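Local coordinates for protein aeromonas extracellular serine protease (Aeromonas sobria, PDB 3WQB) that cleaves peptide bonds after paired basic residues, one of them lysine, as a secreted calcium-binding serine protease of the kexin/furin branch of the subtilases, at residues T21-P26 / G54-L59; W61-G66 / G131-A136. The protein carries 1 engineered substitution. All blocks are in the same frame, centred on the assembly; numbering follows the deposited sequence.

Interaction 1: T21-P26 / G54-L59; sequences TERCLP and GNDLNL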
ATOM      1  N   THR A  21     -12.030  20.969 -25.096  1.00 15.34           N
ATOM      2  CA  THR A  21     -12.813  22.202 -24.989  1.00 15.92           C
ATOM      3  C   THR A  21     -14.033  22.050 -24.070  1.00 15.91           C
ATOM      4  O   THR A  21     -14.591  23.047 -23.589  1.00 16.97           O
ATOM      5  CB  THR A  21     -13.302  22.688 -26.371  1.00 16.22           C
ATOM      6  OG1 THR A  21     -14.175  21.707 -26.946  1.00 17.97           O
ATOM      7  CG2 THR A  21     -12.119  22.963 -27.304  1.00 16.16           C
ATOM      8  N   GLU A  22     -14.447  20.805 -23.833  1.00 15.76           N
ATOM      9  CA  GLU A  22     -15.618  20.505 -23.011  1.00 15.40           C
ATOM     10  C   GLU A  22     -15.263  20.200 -21.551  1.00 15.33           C
ATOM     11  O   GLU A  22     -16.123  19.807 -20.763  1.00 15.62           O
ATOM     12  CB  GLU A  22     -16.419  19.338 -23.614  1.00 15.79           C
ATOM     13  CG  GLU A  22     -17.053  19.661 -24.973  1.00 18.20           C
ATOM     14  CD  GLU A  22     -18.165  20.703 -24.897  1.00 20.12           C
ATOM     15  OE1 GLU A  22     -18.665  20.996 -23.792  1.00 20.44           O
ATOM     16  OE2 GLU A  22     -18.544  21.226 -25.967  1.00 23.42           O
ATOM     17  N   ARG A  23     -13.997  20.390 -21.203  1.00 14.93           N
ATOM     18  CA  ARG A  23     -13.492  20.025 -19.888  1.00 15.42           C
ATOM     19  C   ARG A  23     -13.877  21.047 -18.812  1.00 15.48           C
ATOM     20  O   ARG A  23     -13.300  22.131 -18.726  1.00 16.37           O
ATOM     21  CB  ARG A  23     -11.977  19.822 -19.998  1.00 15.71           C
ATOM     22  CG  ARG A  23     -11.242  19.439 -18.754  1.00 15.90           C
ATOM     23  CD  ARG A  23      -9.909  18.881 -19.164  1.00 15.68           C
ATOM     24  NE  ARG A  23      -8.961  18.795 -18.058  1.00 15.33           N
ATOM     25  CZ  ARG A  23      -8.155  19.784 -17.675  1.00 14.51           C
ATOM     26  NH1 ARG A  23      -8.178  20.967 -18.283  1.00 16.02           N
ATOM     27  NH2 ARG A  23      -7.316  19.593 -16.667  1.00 15.65           N
ATOM     28  N   CYS A  24     -14.864  20.673 -17.998  1.00 15.23           N
ATOM     29  CA  CYS A  24     -15.336  21.472 -16.858  1.00 15.44           C
ATOM     30  C   CYS A  24     -16.058  20.566 -15.872  1.00 14.89           C
ATOM     31  O   CYS A  24     -16.485  19.461 -16.233  1.00 14.38           O
ATOM     32  CB  CYS A  24     -16.262  22.623 -17.295  1.00 15.90           C
ATOM     33  SG  CYS A  24     -17.828  22.118 -18.101  1.00 19.12           S
ATOM     34  N   LEU A  25     -16.207  21.047 -14.637  1.00 14.86           N
ATOM     35  CA  LEU A  25     -16.924  20.328 -13.593  1.00 15.07           C
ATOM     36  C   LEU A  25     -18.205  21.041 -13.190  1.00 14.84           C
ATOM     37  O   LEU A  25     -18.160  22.229 -12.852  1.00 15.73           O
ATOM     38  CB  LEU A  25     -16.068  20.215 -12.334  1.00 15.17           C
ATOM     39  CG  LEU A  25     -14.692  19.562 -12.410  1.00 14.10           C
ATOM     40  CD1 LEU A  25     -13.919  19.790 -11.114  1.00 15.51           C
ATOM     41  CD2 LEU A  25     -14.845  18.064 -12.736  1.00 15.74           C
ATOM     42  N   PRO A  26     -19.343  20.322 -13.196  1.00 14.83           N
ATOM     43  CA  PRO A  26     -20.532  20.887 -12.562  1.00 14.80           C
ATOM     44  C   PRO A  26     -20.334  21.041 -11.051  1.00 15.08           C
ATOM     45  O   PRO A  26     -19.459  20.386 -10.445  1.00 14.99           O
ATOM     46  CB  PRO A  26     -21.617  19.834 -12.839  1.00 15.01           C
ATOM     47  CG  PRO A  26     -21.112  19.043 -14.006  1.00 14.89           C
ATOM     48  CD  PRO A  26     -19.620  19.004 -13.800  1.00 15.04           C
ATOM     49  N   GLY A  54      -3.857  19.502 -16.753  1.00 13.86           N
ATOM     50  CA  GLY A  54      -4.158  18.177 -17.305  1.00 13.52           C
ATOM     51  C   GLY A  54      -3.776  17.016 -16.404  1.00 12.97           C
ATOM     52  O   GLY A  54      -4.238  15.892 -16.600  1.00 12.90           O
ATOM     53  N   ASN A  55      -2.932  17.293 -15.417  1.00 12.39           N
ATOM     54  CA  ASN A  55      -2.442  16.273 -14.496  1.00 11.78           C
ATOM     55  C   ASN A  55      -3.403  16.088 -13.323  1.00 11.60           C
ATOM     56  O   ASN A  55      -3.269  16.697 -12.266  1.00 11.30           O
ATOM     57  CB  ASN A  55      -1.021  16.629 -14.062  1.00 12.23           C
ATOM     58  CG  ASN A  55      -0.054  16.572 -15.217  1.00 12.95           C
ATOM     59  OD1 ASN A  55       0.489  17.594 -15.654  1.00 15.86           O
ATOM     60  ND2 ASN A  55       0.156  15.374 -15.738  1.00 12.42           N
ATOM     61  N   ASP A  56      -4.395  15.240 -13.566  1.00 10.90           N
ATOM     62  CA  ASP A  56      -5.529  15.038 -12.675  1.00 10.83           C
ATOM     63  C   ASP A  56      -6.117  13.659 -12.973  1.00 10.27           C
ATOM     64  O   ASP A  56      -5.523  12.883 -13.725  1.00 10.40           O
ATOM     65  CB  ASP A  56      -6.559  16.163 -12.879  1.00 11.26           C
ATOM     66  CG  ASP A  56      -6.933  16.362 -14.342  1.00 11.44           C
ATOM     67  OD1 ASP A  56      -7.159  15.353 -15.041  1.00 11.23           O
ATOM     68  OD2 ASP A  56      -7.011  17.529 -14.788  1.00 12.62           O
ATOM     69  N   LEU A  57      -7.291  13.363 -12.422  1.00 10.44           N
ATOM     70  CA  LEU A  57      -7.905  12.050 -12.619  1.00 10.71           C
ATOM     71  C   LEU A  57      -8.718  11.928 -13.909  1.00 10.39           C
ATOM     72  O   LEU A  57      -9.321  10.877 -14.172  1.00 10.52           O
ATOM     73  CB  LEU A  57      -8.756  11.671 -11.411  1.00 11.09           C
ATOM     74  CG  LEU A  57      -7.979  11.595 -10.100  1.00 10.60           C
ATOM     75  CD1 LEU A  57      -8.944  11.530  -8.926  1.00 11.78           C
ATOM     76  CD2 LEU A  57      -7.011  10.408 -10.078  1.00 11.58           C
ATOM     77  N   ASN A  58      -8.741  13.004 -14.704  1.00 10.76           N
ATOM     78  CA  ASN A  58      -9.530  13.102 -15.942  1.00 10.73           C
ATOM     79  C   ASN A  58     -10.911  12.498 -15.778  1.00 10.75           C
ATOM     80  O   ASN A  58     -11.281  11.533 -16.454  1.00 11.30           O
ATOM     81  CB  ASN A  58      -8.803  12.535 -17.177  1.00 11.15           C
ATOM     82  CG  ASN A  58      -9.357  13.108 -18.479  1.00 11.31           C
ATOM     83  OD1 ASN A  58      -9.667  14.296 -18.565  1.00 11.93           O
ATOM     84  ND2 ASN A  58      -9.497  12.264 -19.484  1.00 11.91           N
ATOM     85  N   LEU A  59     -11.670  13.073 -14.847  1.00 10.26           N
ATOM     86  CA  LEU A  59     -12.981  12.543 -14.475  1.00 10.24           C
ATOM     87  C   LEU A  59     -14.112  13.499 -14.840  1.00 10.17           C
ATOM     88  O   LEU A  59     -15.274  13.240 -14.512  1.00 10.79           O
ATOM     89  CB  LEU A  59     -13.035  12.215 -12.977  1.00 10.46           C
ATOM     90  CG  LEU A  59     -12.625  13.299 -11.974  1.00 10.30           C
ATOM     91  CD1 LEU A  59     -13.539  14.513 -12.002  1.00 11.76           C
ATOM     92  CD2 LEU A  59     -12.584  12.694 -10.580  1.00 10.39           C
TER
HETATM   93  O   HOH W   1      -8.915  16.301 -16.901  1.00 12.43           O
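Arg-23 and Asp-56 approach from opposite directions and form a salt bridge at the guanidinium edge. The arginine leaves the backbone of 21-26 with CG anti to the backbone N and the chain extended from CG to NE, which carries the guanidinium across to 54-59. Its NH2 donates to Asp-56 OD2 at 2.8 Å, with an N-H...O angle of 157°. The acceptor lies almost in the guanidinium plane and is met nearly along its C-O axis, whereas the carboxylate itself is turned 32° from that plane; the bridge uses one N-H of NH2 and OD2. Both ends have further partners: Asn-40 accepts from NH2 through its carbonyl and gives its backbone N-H to OD2, while Arg-18 pairs with the other carboxylate oxygen.

A water extends the polar network. It accepts from Arg-23 NE at 2.7 Å and donates to Asp-56 OD1 and to Asn-58 OD1, each also at 2.7 Å. Three bonds thus grip this molecule, tying the arginine to two side chains of the facing loop.

Within 54-59, Asp-56 OD1 takes the backbone N-H of Asn-58 at 2.9 Å, from the anti side and 32° out of the carboxylate plane. With the bridge at OD2, both carboxylate oxygens are engaged.

The apolar part is small. Leu-25 CD2 rests against Leu-59 CD1 at 3.9 Å, the two side chains crossing at a slant. Leu-59 is the N-cap residue of helix 60-64, and its side chain also touches Val-419 of helix 419-426.

Asp-56 OD1 and Asn-58 N form an Asx turn just ahead of helix 60-64 in the subtilase domain. Through the Arg-23 bridge this turn is joined to the N-terminal segment whose Cys-24 is disulfide-bonded to Cys-4.

Interaction 2: W61-G66 / G131-A136; sequences WAHRTG and GTKGIA. With CA (calcium ion), chain C.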
ATOM      1  N   TRP A  61     -15.812  14.119 -17.501  1.00 10.94           N
ATOM      2  CA  TRP A  61     -16.902  13.582 -18.300  1.00 11.49           C
ATOM      3  C   TRP A  61     -17.790  12.684 -17.459  1.00 11.71           C
ATOM      4  O   TRP A  61     -19.003  12.682 -17.636  1.00 12.34           O
ATOM      5  CB  TRP A  61     -16.357  12.880 -19.544  1.00 12.12           C
ATOM      6  CG  TRP A  61     -17.389  12.341 -20.495  1.00 12.80           C
ATOM      7  CD1 TRP A  61     -17.894  12.962 -21.608  1.00 13.60           C
ATOM      8  CD2 TRP A  61     -18.006  11.048 -20.443  1.00 13.82           C
ATOM      9  NE1 TRP A  61     -18.795  12.132 -22.241  1.00 14.42           N
ATOM     10  CE2 TRP A  61     -18.877  10.952 -21.552  1.00 15.13           C
ATOM     11  CE3 TRP A  61     -17.910   9.960 -19.560  1.00 13.78           C
ATOM     12  CZ2 TRP A  61     -19.658   9.814 -21.796  1.00 15.60           C
ATOM     13  CZ3 TRP A  61     -18.678   8.826 -19.807  1.00 14.21           C
ATOM     14  CH2 TRP A  61     -19.536   8.761 -20.921  1.00 15.33           C
ATOM     15  N   ALA A  62     -17.204  11.935 -16.523  1.00 11.65           N
ATOM     16  CA  ALA A  62     -18.020  11.234 -15.533  1.00 11.99           C
ATOM     17  C   ALA A  62     -18.930  12.219 -14.788  1.00 11.86           C
ATOM     18  O   ALA A  62     -20.142  12.021 -14.704  1.00 12.47           O
ATOM     19  CB  ALA A  62     -17.155  10.454 -14.565  1.00 12.15           C
ATOM     20  N   HIS A  63     -18.348  13.299 -14.284  1.00 12.12           N
ATOM     21  CA  HIS A  63     -19.128  14.279 -13.551  1.00 12.48           C
ATOM     22  C   HIS A  63     -20.196  14.949 -14.413  1.00 12.90           C
ATOM     23  O   HIS A  63     -21.315  15.137 -13.949  1.00 13.62           O
ATOM     24  CB  HIS A  63     -18.212  15.305 -12.883  1.00 12.10           C
ATOM     25  CG  HIS A  63     -17.587  14.805 -11.617  1.00 12.62           C
ATOM     26  ND1 HIS A  63     -17.249  15.643 -10.576  1.00 13.49           N
ATOM     27  CD2 HIS A  63     -17.260  13.553 -11.214  1.00 12.32           C
ATOM     28  CE1 HIS A  63     -16.729  14.931  -9.593  1.00 13.05           C
ATOM     29  NE2 HIS A  63     -16.721  13.661  -9.955  1.00 12.21           N
ATOM     30  N   ARG A  64     -19.868  15.278 -15.665  1.00 13.06           N
ATOM     31  CA  ARG A  64     -20.828  15.927 -16.553  1.00 13.46           C
ATOM     32  C   ARG A  64     -21.917  14.977 -17.042  1.00 13.90           C
ATOM     33  O   ARG A  64     -22.927  15.437 -17.551  1.00 14.67           O
ATOM     34  CB  ARG A  64     -20.129  16.578 -17.753  1.00 13.27           C
ATOM     35  CG  ARG A  64     -19.285  17.792 -17.404  1.00 13.41           C
ATOM     36  CD  ARG A  64     -18.868  18.565 -18.641  1.00 13.24           C
ATOM     37  NE  ARG A  64     -19.990  19.324 -19.192  1.00 13.70           N
ATOM     38  CZ  ARG A  64     -19.973  19.993 -20.342  1.00 14.61           C
ATOM     39  NH1 ARG A  64     -18.883  20.021 -21.097  1.00 15.85           N
ATOM     40  NH2 ARG A  64     -21.062  20.642 -20.736  1.00 16.19           N
ATOM     41  N   THR A  65     -21.721  13.668 -16.909  1.00 13.41           N
ATOM     42  CA  THR A  65     -22.764  12.708 -17.309  1.00 13.37           C
ATOM     43  C   THR A  65     -23.445  12.022 -16.122  1.00 13.71           C
ATOM     44  O   THR A  65     -24.191  11.059 -16.303  1.00 14.53           O
ATOM     45  CB  THR A  65     -22.236  11.627 -18.292  1.00 12.76           C
ATOM     46  OG1 THR A  65     -21.206  10.860 -17.657  1.00 12.67           O
ATOM     47  CG2 THR A  65     -21.703  12.245 -19.598  1.00 14.53           C
ATOM     48  N   GLY A  66     -23.183  12.510 -14.912  1.00 13.35           N
ATOM     49  CA  GLY A  66     -23.889  12.023 -13.733  1.00 13.87           C
ATOM     50  C   GLY A  66     -23.348  10.734 -13.140  1.00 13.65           C
ATOM     51  O   GLY A  66     -24.013  10.104 -12.311  1.00 15.05           O
ATOM     52  N   GLY A 131     -17.808  23.793   0.968  1.00 12.71           N
ATOM     53  CA  GLY A 131     -16.603  22.976   0.927  1.00 12.42           C
ATOM     54  C   GLY A 131     -16.191  22.490  -0.440  1.00 12.34           C
ATOM     55  O   GLY A 131     -16.176  23.251  -1.411  1.00 12.68           O
ATOM     56  N   THR A 132     -15.869  21.202  -0.491  1.00 11.99           N
ATOM     57  CA  THR A 132     -15.292  20.567  -1.671  1.00 11.38           C
ATOM     58  C   THR A 132     -16.304  19.636  -2.337  1.00 11.31           C
ATOM     59  O   THR A 132     -17.428  19.444  -1.846  1.00 11.73           O
ATOM     60  CB  THR A 132     -14.062  19.734  -1.274  1.00 11.28           C
ATOM     61  OG1 THR A 132     -14.427  18.836  -0.220  1.00 12.61           O
ATOM     62  CG2 THR A 132     -12.896  20.635  -0.824  1.00 11.74           C
ATOM     63  N   LYS A 133     -15.891  19.058  -3.463  1.00 11.29           N
ATOM     64  CA  LYS A 133     -16.678  18.047  -4.154  1.00 11.26           C
ATOM     65  C   LYS A 133     -15.877  16.753  -4.164  1.00 11.12           C
ATOM     66  O   LYS A 133     -14.737  16.731  -4.613  1.00 11.67           O
ATOM     67  CB  LYS A 133     -16.977  18.491  -5.590  1.00 11.55           C
ATOM     68  CG  LYS A 133     -18.015  17.626  -6.316  1.00 11.58           C
ATOM     69  CD  LYS A 133     -18.136  18.027  -7.788  1.00 12.98           C
ATOM     70  CE  LYS A 133     -19.310  17.333  -8.459  1.00 12.38           C
ATOM     71  NZ  LYS A 133     -19.341  17.566  -9.944  1.00 12.39           N
ATOM     72  N   GLY A 134     -16.469  15.670  -3.674  1.00 10.53           N
ATOM     73  CA  GLY A 134     -15.794  14.377  -3.747  1.00 10.70           C
ATOM     74  C   GLY A 134     -15.573  13.915  -5.178  1.00 10.57           C
ATOM     75  O   GLY A 134     -16.269  14.349  -6.110  1.00 11.46           O
ATOM     76  N   ILE A 135     -14.596  13.030  -5.359  1.00 10.31           N
ATOM     77  CA  ILE A 135     -14.424  12.353  -6.638  1.00 10.23           C
ATOM     78  C   ILE A 135     -15.700  11.580  -6.992  1.00 10.33           C
ATOM     79  O   ILE A 135     -16.148  11.593  -8.143  1.00 10.58           O
ATOM     80  CB  ILE A 135     -13.241  11.391  -6.550  1.00  9.40           C
ATOM     81  CG1 ILE A 135     -11.935  12.169  -6.491  1.00  9.04           C
ATOM     82  CG2 ILE A 135     -13.203  10.414  -7.725  1.00 10.54           C
ATOM     83  CD1 ILE A 135     -10.772  11.318  -5.995  1.00 10.49           C
ATOM     84  N   ALA A 136     -16.271  10.921  -5.981  1.00 10.45           N
ATOM     85  CA  ALA A 136     -17.461  10.091  -6.108  1.00 10.81           C
ATOM     86  C   ALA A 136     -18.443  10.583  -5.037  1.00 10.90           C
ATOM     87  O   ALA A 136     -18.661   9.914  -4.014  1.00 10.99           O
ATOM     88  CB  ALA A 136     -17.103   8.625  -5.905  1.00 11.30           C
TER
HETATM   89 CA    CA C 901     -19.383  20.045  -0.689  1.00 12.10          CA
HETATM   90  O   HOH W   2     -21.401  16.450 -11.375  1.00 17.07           O
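His-63 reaches from helix 60-64 to 131-136 and uses its ring edge to hold the backbone there. With CG anti to the carbonyl carbon and beside the backbone N (chi1 -79°), the imidazole is directed at the loop. NE2 donates to Ile-135 O at 2.8 Å with an N-H...O angle of 165°. The acceptor lies nearly in the ring plane, although the donor is tilted 34° from the plane of the carbonyl it meets. Next to it at the ring edge, CE1 lies 3.6 Å from Gly-134 O, so two successive carbonyls border the ring.

Lys-133 comes from the opposite direction. Its chain is extended through to the amine, with CG turned away from the backbone N and beside the carbonyl carbon, and CE passes 3.4 Å from His-63 ND1. The amine is placed obliquely to the imidazole, NZ being 2.9 Å from ND1. NZ donates to Pro-26 O and, at 2.7 Å, to a water that in turn donates to His-63 O at 2.9 Å. The lysine end is thereby linked to the helix backbone as well as held beside the ring.

Thr-132, just before Lys-133, gives its carbonyl oxygen to the calcium ion at 2.4 Å; Asn-29, Asp-87, Val-126, Asn-128 and Ile-130 also bind this ion.

Helix 60-64 ends in a Schellman motif with Gly-66 as its C-prime residue, and Ala-62 packs on helix 419-426. On the other side of the contact, 131-136 leads from helix 115-124 towards strand 140-144, with Ile-135 and Ala-136 against helix 335-352.

How the interactions relate
From the N terminus, the chain runs through 21-26 and returns at 54-59, where interaction 1 closes a loop that has neither helix nor strand. Helix 60-64 follows directly and opens interaction 2, whose far longer loop takes in strand 73-77 and helix 115-124 before closing at 131-136. The two loops are thus in series, neither nested nor crossed, yet their contacts lie about 10 Å apart between centres and touch directly. Glu-22 forms a salt bridge with Arg-64, and Leu-57 packs on Ile-135. Together they tie the N-terminal segment and helix 60-64 to the calcium-binding loop ahead of edge strand 140-144.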